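Local coordinates for nicotinate-nucleotide diphosphorylase (Carboxylating) (Streptococcus pyogenes GA06023, PDB 5HUO), which catalyses the conversion of quinolinate and phosphoribosyl diphosphate into nicotinate ribonucleotide, carbon dioxide and diphosphate, a step in NAD(+) biosynthesis, at residues Met250-Ile255 and Arg283-Asp288. Residues are numbered along the deposited sequence; the frame is centred on the assembly and turned at random.
Sequences MSLEQI and RGLAID
Leu252 and Ile255 meet Leu285 and Ile287 through aliphatic branches, with no ring, amide or guanidinium face between them; the carboxylate of Asp288 lies away from this seam, its OD1 in a salt bridge with Arg267 and its OD2 accepting from Ile268 N. The closest approach is methyl to methyl, Ile255 CG2 at 3.8 Å from Leu285 CD1, and the two side chains cross at about a right angle. In Ile255, CG1 stands beside the backbone N (chi1 -69°), which places CG2 anti to that N and facing the loop. The same CG2 reaches Ile287 CG2 at 4.3 Å, while Leu252 CD2 adds a flank at 4.2 Å from Leu285 CD1. One leucine methyl thus meets both helix residues. Ala286 centres an inverse gamma turn, with a weak bond from Ile287 N to Leu285 O, and CB of both Leu285 and Ile287 points to the helix. On the helix side, Ser251 is the N-cap: its OG accepts from Gln254 N at 3.0 Å. Ile255 and Ile287 are buried and both also touch Cys270, whereas Leu252 is exposed. The seam joins the first turn of helix 252-262, which links parallel strands 244-248 and 267-271, to the loop entering strand 289-291, within the open alpha/beta barrel of the family's C-terminal domain.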
ATOM      1  N   MET A 250      34.637  19.072 -20.630  1.00172.55           N
ATOM      2  CA  MET A 250      35.844  19.258 -21.461  1.00177.47           C
ATOM      3  C   MET A 250      35.753  20.571 -22.241  1.00173.53           C
ATOM      4  O   MET A 250      34.667  21.029 -22.566  1.00168.67           O
ATOM      5  CB  MET A 250      36.082  18.041 -22.415  1.00178.30           C
ATOM      6  CG  MET A 250      36.588  16.745 -21.731  1.00175.23           C
ATOM      7  SD  MET A 250      37.081  15.336 -22.778  1.00167.25           S
ATOM      8  CE  MET A 250      37.162  16.035 -24.426  1.00165.57           C
ATOM      9  N   SER A 251      36.906  21.151 -22.532  1.00176.30           N
ATOM     10  CA  SER A 251      37.002  22.330 -23.410  1.00178.77           C
ATOM     11  C   SER A 251      36.655  21.991 -24.846  1.00176.05           C
ATOM     12  O   SER A 251      36.836  20.855 -25.283  1.00179.23           O
ATOM     13  CB  SER A 251      38.427  22.898 -23.455  1.00184.58           C
ATOM     14  OG  SER A 251      39.323  22.008 -24.124  1.00181.91           O
ATOM     15  N   LEU A 252      36.218  23.002 -25.586  1.00172.41           N
ATOM     16  CA  LEU A 252      35.920  22.876 -27.033  1.00172.27           C
ATOM     17  C   LEU A 252      37.068  22.325 -27.868  1.00172.80           C
ATOM     18  O   LEU A 252      36.862  21.499 -28.753  1.00170.61           O
ATOM     19  CB  LEU A 252      35.547  24.226 -27.626  1.00176.32           C
ATOM     20  CG  LEU A 252      34.282  24.910 -27.124  1.00175.85           C
ATOM     21  CD1 LEU A 252      34.157  26.255 -27.804  1.00177.78           C
ATOM     22  CD2 LEU A 252      33.049  24.048 -27.391  1.00173.92           C
ATOM     23  N   GLU A 253      38.275  22.778 -27.562  1.00180.29           N
ATOM     24  CA  GLU A 253      39.487  22.249 -28.227  1.00181.75           C
ATOM     25  C   GLU A 253      39.594  20.741 -27.938  1.00180.92           C
ATOM     26  O   GLU A 253      39.687  19.921 -28.854  1.00182.30           O
ATOM     27  CB  GLU A 253      40.777  22.966 -27.803  1.00181.87           C
ATOM     28  N   GLN A 254      39.529  20.388 -26.655  1.00177.47           N
ATOM     29  CA  GLN A 254      39.564  18.981 -26.218  1.00174.86           C
ATOM     30  C   GLN A 254      38.447  18.167 -26.933  1.00173.07           C
ATOM     31  O   GLN A 254      38.686  17.124 -27.574  1.00169.14           O
ATOM     32  CB  GLN A 254      39.478  18.900 -24.681  1.00171.12           C
ATOM     33  N   ILE A 255      37.227  18.693 -26.855  1.00168.98           N
ATOM     34  CA  ILE A 255      36.051  18.050 -27.467  1.00164.60           C
ATOM     35  C   ILE A 255      36.301  17.745 -28.936  1.00165.41           C
ATOM     36  O   ILE A 255      36.083  16.626 -29.391  1.00170.11           O
ATOM     37  CB  ILE A 255      34.772  18.907 -27.327  1.00160.22           C
ATOM     38  CG1 ILE A 255      34.338  18.946 -25.853  1.00157.09           C
ATOM     39  CG2 ILE A 255      33.648  18.343 -28.182  1.00155.04           C
ATOM     40  CD1 ILE A 255      33.205  19.898 -25.557  1.00154.54           C
ATOM     41  N   ARG A 283      27.176  24.397 -30.423  1.00124.23           N
ATOM     42  CA  ARG A 283      26.593  24.539 -31.768  1.00126.98           C
ATOM     43  C   ARG A 283      27.555  24.097 -32.869  1.00131.02           C
ATOM     44  O   ARG A 283      28.734  24.446 -32.875  1.00136.01           O
ATOM     45  CB  ARG A 283      26.151  25.952 -32.041  1.00129.47           C
ATOM     46  CG  ARG A 283      25.292  26.046 -33.284  1.00131.49           C
ATOM     47  CD  ARG A 283      24.827  27.473 -33.480  1.00134.88           C
ATOM     48  NE  ARG A 283      23.839  27.882 -32.483  1.00134.27           N
ATOM     49  CZ  ARG A 283      23.741  29.093 -31.940  1.00134.47           C
ATOM     50  NH1 ARG A 283      24.573  30.053 -32.261  1.00138.90           N
ATOM     51  NH2 ARG A 283      22.791  29.336 -31.063  1.00132.67           N
ATOM     52  N   GLY A 284      27.050  23.263 -33.758  1.00132.06           N
ATOM     53  CA  GLY A 284      27.828  22.793 -34.906  1.00134.21           C
ATOM     54  C   GLY A 284      28.857  21.682 -34.711  1.00135.02           C
ATOM     55  O   GLY A 284      29.444  21.247 -35.692  1.00137.47           O
ATOM     56  N   LEU A 285      29.079  21.208 -33.487  1.00133.11           N
ATOM     57  CA  LEU A 285      29.980  20.048 -33.277  1.00133.08           C
ATOM     58  C   LEU A 285      29.338  18.741 -33.725  1.00130.46           C
ATOM     59  O   LEU A 285      28.139  18.616 -33.797  1.00124.06           O
ATOM     60  CB  LEU A 285      30.442  19.887 -31.835  1.00132.13           C
ATOM     61  CG  LEU A 285      30.932  21.181 -31.198  1.00136.22           C
ATOM     62  CD1 LEU A 285      31.417  20.983 -29.772  1.00134.23           C
ATOM     63  CD2 LEU A 285      32.025  21.821 -32.061  1.00141.06           C
ATOM     64  N   ALA A 286      30.181  17.781 -34.038  1.00134.57           N
ATOM     65  CA  ALA A 286      29.731  16.472 -34.480  1.00134.87           C
ATOM     66  C   ALA A 286      29.696  15.566 -33.247  1.00132.40           C
ATOM     67  O   ALA A 286      30.393  14.562 -33.144  1.00136.38           O
ATOM     68  CB  ALA A 286      30.643  15.899 -35.560  1.00138.63           C
ATOM     69  N   ILE A 287      28.865  15.958 -32.304  1.00126.77           N
ATOM     70  CA  ILE A 287      28.528  15.115 -31.167  1.00118.82           C
ATOM     71  C   ILE A 287      27.095  14.775 -31.352  1.00112.23           C
ATOM     72  O   ILE A 287      26.370  15.472 -32.057  1.00110.74           O
ATOM     73  CB  ILE A 287      28.747  15.807 -29.816  1.00118.20           C
ATOM     74  CG1 ILE A 287      27.831  17.019 -29.655  1.00116.56           C
ATOM     75  CG2 ILE A 287      30.185  16.248 -29.700  1.00121.81           C
ATOM     76  CD1 ILE A 287      27.890  17.617 -28.269  1.00116.88           C
ATOM     77  N   ASP A 288      26.679  13.723 -30.681  1.00107.37           N
ATOM     78  CA  ASP A 288      25.293  13.247 -30.805  1.00103.32           C
ATOM     79  C   ASP A 288      24.303  13.962 -29.882  1.00 99.19           C
ATOM     80  O   ASP A 288      23.187  14.271 -30.294  1.00 95.60           O
ATOM     81  CB  ASP A 288      25.235  11.758 -30.599  1.00102.95           C
ATOM     82  CG  ASP A 288      26.098  11.015 -31.622  1.00105.31           C
ATOM     83  OD1 ASP A 288      25.644  10.890 -32.785  1.00103.97           O
ATOM     84  OD2 ASP A 288      27.198  10.552 -31.241  1.00106.05           O
TER